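Local structure of uncharacterized protein (5VJ4) at residues 321-324 with 325-328; 344-347 with 348-352; 329-332 with 333-337. The protein is of unknown function but is probably a surface lipoprotein of a relapsing fever spirochete, expressed differentially between tick and mammal and possibly able to bind lipid. All blocks are in the same frame, centred on the assembly; numbering follows the deposited sequence.

Interaction 1. Residues 321-324 with 325-328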
loop_
_atom_site.group_PDB
_atom_site.type_symbol
_atom_site.label_atom_id
_atom_site.label_comp_id
_atom_site.label_asym_id
_atom_site.label_seq_id
_atom_site.Cartn_x
_atom_site.Cartn_y
_atom_site.Cartn_z
ATOM N N GLU A 321 -19.869 -11.597 5.952
ATOM C CA GLU A 321 -19.248 -10.292 6.248
ATOM C C GLU A 321 -17.861 -10.166 5.631
ATOM O O GLU A 321 -17.530 -9.128 5.069
ATOM C CB GLU A 321 -19.154 -10.035 7.756
ATOM C CG GLU A 321 -20.459 -9.963 8.530
ATOM C CD GLU A 321 -20.249 -9.808 10.032
ATOM O OE1 GLU A 321 -19.144 -9.396 10.462
ATOM O OE2 GLU A 321 -21.199 -10.083 10.795
ATOM N N TYR A 322 -17.060 -11.230 5.715
ATOM C CA TYR A 322 -15.699 -11.185 5.172
ATOM C C TYR A 322 -15.703 -11.069 3.648
ATOM O O TYR A 322 -15.180 -10.099 3.110
ATOM C CB TYR A 322 -14.842 -12.382 5.653
ATOM C CG TYR A 322 -13.398 -12.289 5.251
ATOM C CD1 TYR A 322 -12.666 -11.098 5.466
ATOM C CD2 TYR A 322 -12.751 -13.367 4.639
ATOM C CE1 TYR A 322 -11.332 -10.983 5.055
ATOM C CE2 TYR A 322 -11.405 -13.258 4.228
ATOM C CZ TYR A 322 -10.710 -12.059 4.436
ATOM O OH TYR A 322 -9.396 -11.926 4.058
ATOM N N TYR A 323 -16.308 -12.048 2.967
ATOM C CA TYR A 323 -16.466 -12.020 1.510
ATOM C C TYR A 323 -16.997 -10.668 1.005
ATOM O O TYR A 323 -16.498 -10.114 0.024
ATOM C CB TYR A 323 -17.363 -13.149 1.063
ATOM C CG TYR A 323 -16.697 -14.517 0.960
ATOM C CD1 TYR A 323 -15.505 -14.827 1.644
ATOM C CD2 TYR A 323 -17.298 -15.521 0.194
ATOM C CE1 TYR A 323 -14.933 -16.100 1.535
ATOM C CE2 TYR A 323 -16.735 -16.782 0.069
ATOM C CZ TYR A 323 -15.568 -17.079 0.739
ATOM O OH TYR A 323 -15.056 -18.351 0.585
ATOM N N SER A 324 -17.943 -10.103 1.732
ATOM C CA SER A 324 -18.423 -8.758 1.434
ATOM C C SER A 324 -17.325 -7.701 1.554
ATOM O O SER A 324 -17.229 -6.821 0.697
ATOM C CB SER A 324 -19.640 -8.405 2.302
ATOM O OG SER A 324 -19.787 -7.006 2.436
ATOM N N ASN A 325 -16.503 -7.781 2.603
ATOM C CA ASN A 325 -15.378 -6.850 2.759
ATOM C C ASN A 325 -14.465 -6.931 1.536
ATOM O O ASN A 325 -13.983 -5.900 1.068
ATOM C CB ASN A 325 -14.574 -7.134 4.038
ATOM C CG ASN A 325 -15.169 -6.496 5.289
ATOM O OD1 ASN A 325 -16.353 -6.253 5.372
ATOM N ND2 ASN A 325 -14.333 -6.249 6.279
ATOM N N ILE A 326 -14.258 -8.145 1.007
ATOM C CA ILE A 326 -13.346 -8.338 -0.119
ATOM C C ILE A 326 -13.897 -7.619 -1.357
ATOM O O ILE A 326 -13.244 -6.726 -1.912
ATOM C CB ILE A 326 -13.062 -9.823 -0.406
ATOM C CG1 ILE A 326 -12.531 -10.535 0.833
ATOM C CG2 ILE A 326 -12.043 -9.965 -1.522
ATOM C CD1 ILE A 326 -12.322 -12.031 0.635
ATOM N N ARG A 327 -15.119 -7.983 -1.751
ATOM C CA ARG A 327 -15.802 -7.343 -2.872
ATOM C C ARG A 327 -15.759 -5.812 -2.748
ATOM O O ARG A 327 -15.315 -5.123 -3.684
ATOM C CB ARG A 327 -17.239 -7.837 -2.982
ATOM C CG ARG A 327 -17.341 -9.256 -3.452
ATOM C CD ARG A 327 -18.770 -9.674 -3.742
ATOM N NE ARG A 327 -18.960 -11.084 -3.379
ATOM C CZ ARG A 327 -19.721 -11.516 -2.374
ATOM N NH1 ARG A 327 -20.415 -10.664 -1.617
ATOM N NH2 ARG A 327 -19.804 -12.819 -2.140
ATOM N N GLY A 328 -16.191 -5.304 -1.586
ATOM C CA GLY A 328 -16.217 -3.855 -1.312
ATOM C C GLY A 328 -14.865 -3.157 -1.486
ATOM O O GLY A 328 -14.791 -2.029 -1.978
#

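Interaction 2. Residues 344-347 with 348-352. With SO4 (sulfate ion), chain G; SO4 (sulfate ion), chain D.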
loop_
_atom_site.group_PDB
_atom_site.type_symbol
_atom_site.label_atom_id
_atom_site.label_comp_id
_atom_site.label_asym_id
_atom_site.label_seq_id
_atom_site.Cartn_x
_atom_site.Cartn_y
_atom_site.Cartn_z
ATOM N N ASP A 344 -9.962 -6.422 6.233
ATOM C CA ASP A 344 -10.096 -6.571 7.690
ATOM C C ASP A 344 -9.988 -8.049 8.111
ATOM O O ASP A 344 -10.779 -8.558 8.908
ATOM C CB ASP A 344 -11.395 -5.918 8.197
ATOM C CG ASP A 344 -11.177 -5.039 9.426
ATOM O OD1 ASP A 344 -10.009 -4.810 9.837
ATOM O OD2 ASP A 344 -12.194 -4.565 9.981
ATOM N N GLY A 345 -8.985 -8.723 7.565
ATOM C CA GLY A 345 -8.901 -10.172 7.648
ATOM C C GLY A 345 -8.476 -10.691 9.009
ATOM O O GLY A 345 -8.947 -11.737 9.434
ATOM N N ASP A 346 -7.583 -9.969 9.683
ATOM C CA ASP A 346 -7.143 -10.361 11.015
ATOM C C ASP A 346 -8.324 -10.430 11.997
ATOM O O ASP A 346 -8.517 -11.444 12.683
ATOM C CB ASP A 346 -6.032 -9.432 11.526
ATOM C CG ASP A 346 -5.254 -10.032 12.680
ATOM O OD1 ASP A 346 -5.335 -11.265 12.933
ATOM O OD2 ASP A 346 -4.543 -9.261 13.345
ATOM N N LYS A 347 -9.135 -9.371 12.016
ATOM C CA LYS A 347 -10.356 -9.311 12.831
ATOM C C LYS A 347 -11.221 -10.562 12.614
ATOM O O LYS A 347 -11.764 -11.123 13.556
ATOM C CB LYS A 347 -11.140 -8.037 12.492
ATOM C CG LYS A 347 -12.520 -7.869 13.113
ATOM C CD LYS A 347 -13.163 -6.569 12.624
ATOM C CE LYS A 347 -14.357 -6.136 13.465
ATOM N NZ LYS A 347 -14.640 -4.672 13.367
ATOM N N TYR A 348 -11.304 -11.009 11.370
ATOM C CA TYR A 348 -12.144 -12.131 11.043
ATOM C C TYR A 348 -11.493 -13.465 11.364
ATOM O O TYR A 348 -12.196 -14.444 11.650
ATOM C CB TYR A 348 -12.681 -12.011 9.593
ATOM C CG TYR A 348 -13.850 -11.023 9.513
ATOM C CD1 TYR A 348 -13.639 -9.634 9.592
ATOM C CD2 TYR A 348 -15.178 -11.477 9.444
ATOM C CE1 TYR A 348 -14.708 -8.739 9.576
ATOM C CE2 TYR A 348 -16.256 -10.589 9.412
ATOM C CZ TYR A 348 -16.018 -9.227 9.475
ATOM O OH TYR A 348 -17.073 -8.357 9.436
ATOM N N ARG A 349 -10.162 -13.506 11.344
ATOM C CA ARG A 349 -9.431 -14.699 11.791
ATOM C C ARG A 349 -9.720 -14.949 13.272
ATOM O O ARG A 349 -10.038 -16.075 13.671
ATOM C CB ARG A 349 -7.941 -14.538 11.573
ATOM C CG ARG A 349 -7.143 -15.786 11.875
ATOM C CD ARG A 349 -5.654 -15.602 11.615
ATOM N NE ARG A 349 -4.903 -16.637 12.316
ATOM C CZ ARG A 349 -4.264 -16.462 13.471
ATOM N NH1 ARG A 349 -4.235 -15.281 14.109
ATOM N NH2 ARG A 349 -3.649 -17.491 13.989
ATOM N N ASN A 350 -9.650 -13.880 14.059
ATOM C CA ASN A 350 -9.961 -13.941 15.475
ATOM C C ASN A 350 -11.401 -14.342 15.729
ATOM O O ASN A 350 -11.654 -15.228 16.555
ATOM C CB ASN A 350 -9.598 -12.624 16.166
ATOM C CG ASN A 350 -8.079 -12.404 16.256
ATOM O OD1 ASN A 350 -7.277 -13.288 15.961
ATOM N ND2 ASN A 350 -7.688 -11.209 16.657
ATOM N N TYR A 351 -12.332 -13.743 14.992
ATOM C CA TYR A 351 -13.738 -14.147 15.092
ATOM C C TYR A 351 -13.900 -15.653 14.900
ATOM O O TYR A 351 -14.564 -16.306 15.706
ATOM C CB TYR A 351 -14.619 -13.343 14.148
ATOM C CG TYR A 351 -14.877 -11.909 14.594
ATOM C CD1 TYR A 351 -14.153 -11.319 15.645
ATOM C CD2 TYR A 351 -15.830 -11.127 13.939
ATOM C CE1 TYR A 351 -14.389 -10.002 16.029
ATOM C CE2 TYR A 351 -16.077 -9.807 14.317
ATOM C CZ TYR A 351 -15.357 -9.248 15.359
ATOM O OH TYR A 351 -15.605 -7.948 15.738
ATOM N N PHE A 352 -13.235 -16.209 13.895
ATOM C CA PHE A 352 -13.316 -17.646 13.656
ATOM C C PHE A 352 -12.658 -18.485 14.732
ATOM O O PHE A 352 -13.085 -19.615 14.975
ATOM C CB PHE A 352 -12.761 -18.041 12.275
ATOM C CG PHE A 352 -13.660 -17.671 11.150
ATOM C CD1 PHE A 352 -14.939 -18.193 11.071
ATOM C CD2 PHE A 352 -13.242 -16.785 10.165
ATOM C CE1 PHE A 352 -15.783 -17.844 10.029
ATOM C CE2 PHE A 352 -14.083 -16.426 9.126
ATOM C CZ PHE A 352 -15.351 -16.960 9.055
HETATM S S SO4 G . -6.385 -5.983 6.423
HETATM O O1 SO4 G . -6.460 -6.915 7.591
HETATM O O2 SO4 G . -6.897 -6.760 5.240
HETATM O O3 SO4 G . -4.993 -5.508 6.130
HETATM O O4 SO4 G . -7.180 -4.765 6.779
HETATM S S SO4 D . -2.324 -18.986 16.596
HETATM O O1 SO4 D . -3.312 -19.008 17.723
HETATM O O2 SO4 D . -2.923 -19.689 15.431
HETATM O O3 SO4 D . -1.044 -19.697 16.856
HETATM O O4 SO4 D . -2.025 -17.552 16.338
#

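Interaction 3. Residues 329-332 with 333-337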
loop_
_atom_site.group_PDB
_atom_site.type_symbol
_atom_site.label_atom_id
_atom_site.label_comp_id
_atom_site.label_asym_id
_atom_site.label_seq_id
_atom_site.Cartn_x
_atom_site.Cartn_y
_atom_site.Cartn_z
ATOM N N THR A 329 -13.785 -3.821 -1.084
ATOM C CA THR A 329 -12.512 -3.153 -1.117
ATOM C C THR A 329 -12.023 -3.078 -2.567
ATOM O O THR A 329 -11.439 -2.078 -2.982
ATOM C CB THR A 329 -11.491 -3.752 -0.109
ATOM O OG1 THR A 329 -10.438 -2.812 0.128
ATOM C CG2 THR A 329 -10.873 -5.046 -0.604
ATOM N N PHE A 330 -12.295 -4.108 -3.348
ATOM C CA PHE A 330 -11.892 -4.059 -4.751
ATOM C C PHE A 330 -12.711 -3.053 -5.561
ATOM O O PHE A 330 -12.154 -2.283 -6.338
ATOM C CB PHE A 330 -11.975 -5.429 -5.385
ATOM C CG PHE A 330 -10.774 -6.242 -5.150
ATOM C CD1 PHE A 330 -9.670 -6.062 -5.932
ATOM C CD2 PHE A 330 -10.720 -7.161 -4.107
ATOM C CE1 PHE A 330 -8.506 -6.776 -5.705
ATOM C CE2 PHE A 330 -9.580 -7.898 -3.884
ATOM C CZ PHE A 330 -8.463 -7.698 -4.697
ATOM N N LYS A 331 -14.029 -3.065 -5.366
ATOM C CA LYS A 331 -14.901 -2.144 -6.059
ATOM C C LYS A 331 -14.485 -0.697 -5.730
ATOM O O LYS A 331 -14.186 0.107 -6.622
ATOM C CB LYS A 331 -16.379 -2.412 -5.731
ATOM C CG LYS A 331 -17.277 -1.220 -6.063
ATOM C CD LYS A 331 -18.774 -1.489 -6.101
ATOM C CE LYS A 331 -19.458 -0.452 -6.988
ATOM N NZ LYS A 331 -20.839 -0.099 -6.553
ATOM N N GLY A 332 -14.440 -0.384 -4.449
ATOM C CA GLY A 332 -14.041 0.931 -4.020
ATOM C C GLY A 332 -12.691 1.322 -4.586
ATOM O O GLY A 332 -12.417 2.507 -4.796
ATOM N N PHE A 333 -11.842 0.335 -4.854
ATOM C CA PHE A 333 -10.540 0.668 -5.374
ATOM C C PHE A 333 -10.684 1.136 -6.817
ATOM O O PHE A 333 -10.283 2.244 -7.135
ATOM C CB PHE A 333 -9.618 -0.516 -5.279
ATOM C CG PHE A 333 -8.187 -0.185 -5.526
ATOM C CD1 PHE A 333 -7.734 0.147 -6.800
ATOM C CD2 PHE A 333 -7.270 -0.235 -4.482
ATOM C CE1 PHE A 333 -6.397 0.437 -7.028
ATOM C CE2 PHE A 333 -5.930 0.063 -4.694
ATOM C CZ PHE A 333 -5.489 0.403 -5.970
ATOM N N THR A 334 -11.272 0.312 -7.679
ATOM C CA THR A 334 -11.450 0.720 -9.079
ATOM C C THR A 334 -12.353 1.948 -9.200
ATOM O O THR A 334 -12.227 2.703 -10.151
ATOM C CB THR A 334 -12.004 -0.405 -9.965
ATOM O OG1 THR A 334 -13.024 -1.044 -9.237
ATOM C CG2 THR A 334 -10.920 -1.429 -10.294
ATOM N N ASP A 335 -13.215 2.182 -8.217
ATOM C CA ASP A 335 -14.071 3.374 -8.263
ATOM C C ASP A 335 -13.410 4.677 -7.853
ATOM O O ASP A 335 -14.038 5.723 -7.950
ATOM C CB ASP A 335 -15.357 3.202 -7.444
ATOM C CG ASP A 335 -16.313 2.212 -8.052
ATOM O OD1 ASP A 335 -17.209 1.798 -7.299
ATOM O OD2 ASP A 335 -16.186 1.850 -9.249
ATOM N N GLY A 336 -12.182 4.626 -7.357
ATOM C CA GLY A 336 -11.490 5.858 -6.942
ATOM C C GLY A 336 -11.764 6.284 -5.504
ATOM O O GLY A 336 -11.256 7.333 -5.055
ATOM N N LEU A 337 -12.536 5.466 -4.774
ATOM C CA LEU A 337 -12.901 5.754 -3.379
ATOM C C LEU A 337 -11.728 5.668 -2.406
ATOM O O LEU A 337 -11.677 6.445 -1.435
ATOM C CB LEU A 337 -14.051 4.855 -2.917
ATOM C CG LEU A 337 -14.379 4.774 -1.418
ATOM C CD1 LEU A 337 -14.730 6.123 -0.777
ATOM C CD2 LEU A 337 -15.481 3.749 -1.182
#

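Interaction 1. Residues 321-324 with 325-328
Y322 and I326, one helical turn apart on helix 308-334, form the tight side of this contact. The I326 methyl CD1 lies over one face of the Y322 ring, 4.2 Å from the ring centroid and 23° off its normal. This CH-pi contact is displaced toward the rim, and the closest pair is Y322 CE2 with I326 CD1 at 3.9 Å. The Y322 ring reaches the spot because its CG swings anti to the backbone N (chi1 -173°), while I326 carries CD1 out on an extended CG1 branch. Helix 263-301 packs against Y322 through I284, Y285 and V288, and the Y322 hydroxyl is hydrogen-bonded to T343 OG1. I326 in turn touches V256 and T343, which leaves this side of the helix well covered.

The looser side is at S324 and R327, both exposed, though Y323 beside them is still partly covered by I255 and Y285. R327 bends at chi3 and brings NH2 near the edge of the Y323 ring, with Y323 CB under one guanidinium face at 4.0 Å from NH2. R327 NE makes its hydrogen bond to I255 O instead. Through all eight residues the backbone keeps the i to i+4 pattern, R327 N to Y323 O being 3.1 Å long with an N-H...O angle of 172°. A buried aromatic-aliphatic stripe beside a polar one is characteristic of an amphipathic alpha-helix in an all-helical bundle.

Interaction 2. Residues 344-347 with 348-352
The first turns of helix 345-365, with an anion bound at the N-terminal end of the helix, bring K347 alongside Y351 and the backbone of D344 against Y348. A sulfate, probably from the crystallisation liquor, accepts a hydrogen bond from G345 N to its O1 (3.1 Å) and another from T343 N. The backbone N-H groups and the positive end of the helix dipole would both favour a negative ion here. D344 holds the N-cap position, though its side chain makes no capping bond.

From G345 onward the chain is regular alpha-helix: R349 N donates to G345 O over 2.9 Å, and N350 N and Y351 N bond back likewise to D346 O and K347 O. This i to i+4 spacing sets K347 and Y351 side by side. The lysine leaves the backbone with CG anti to N (chi1 173°) and runs on extended in the same direction as the ring, laying K347 CG over one face of the Y351 ring, 4.2 Å from its centroid and 23° off the normal, a CH-pi contact. D344 O lies at the edge of the Y348 ring, near its plane and closest to CD1, while the Y348 hydroxyl is hydrogen-bonded to E321 OE1 on helix 308-334.

R349 leads away from the turn to a second sulfate, also a probable crystallisation component, which sits in the guanidinium plane at its edge. R349 NH2 donates to O4 of that sulfate at 2.9 Å, nearly straight at 167°, and the same ion is held by G206 N and R209 N. D346 OD1 stays 4.3 Å from R349 NH1, beyond salt-bridge distance.

Interaction 3. Residues 329-332 with 333-337
K331 and D335 meet across the last turn of helix 308-334 by the flank of the lysine chain. D335 OD1 lies 3.2 Å from K331 CE and also close to CG, while K331 NZ is 4.2 Å from it, so the opposite charges are near but form no salt bridge. D335 takes up this place with CG anti to its own carbonyl carbon (chi1 -69°), which turns the carboxylate back toward the preceding turn. In the backbone, D335 N donates to K331 O over 2.8 Å. T334 tucks OG1 back beside carbonyls of the preceding turn, 3.1 Å from K331 O and 3.3 Å from F330 O, and Y261 OH is a weak hydrogen-bond partner of the same hydroxyl.

What fixes this end is a Schellman motif. G336, at a positive phi of 87°, reverses the chain; G336 N bonds to F333 O, and L337 N reaches back into the last turn, to G332 O at 3.0 Å. L337 then folds over G332, its CB 3.4 Å from G332 O, where the glycine offers only backbone.

Further out, F330 meets the ring of F266 with planes at about 40°, and T329 OG1 is hydrogen-bonded to M342 N. F333 and T334 rest on V269 of helix 263-301, and F333 also on V273. The second subunit also packs here: F333, D335 and L337 touch Y276, N130 and Y198 of that other chain.

Overall arrangement
Interactions 1 and 3 are consecutive pieces of helix 308-334, their centres 12 Å apart, and interaction 3 closes the helix. After the loop that follows, interaction 2 opens helix 345-365, so the order along the chain is 1, 3, 2. Interaction 2 nevertheless returns to interaction 1: their centres are 12 Å apart, Y322 packs on G345, and E321 OE1 probably shares a hydrogen bond with Y348 OH. Interactions 2 and 3 do not touch, lying about 7 Å apart at the nearest atoms. The two helices pair as an antiparallel hairpin beside helix 263-301, and the turn that ends helix 308-334 touches the second subunit.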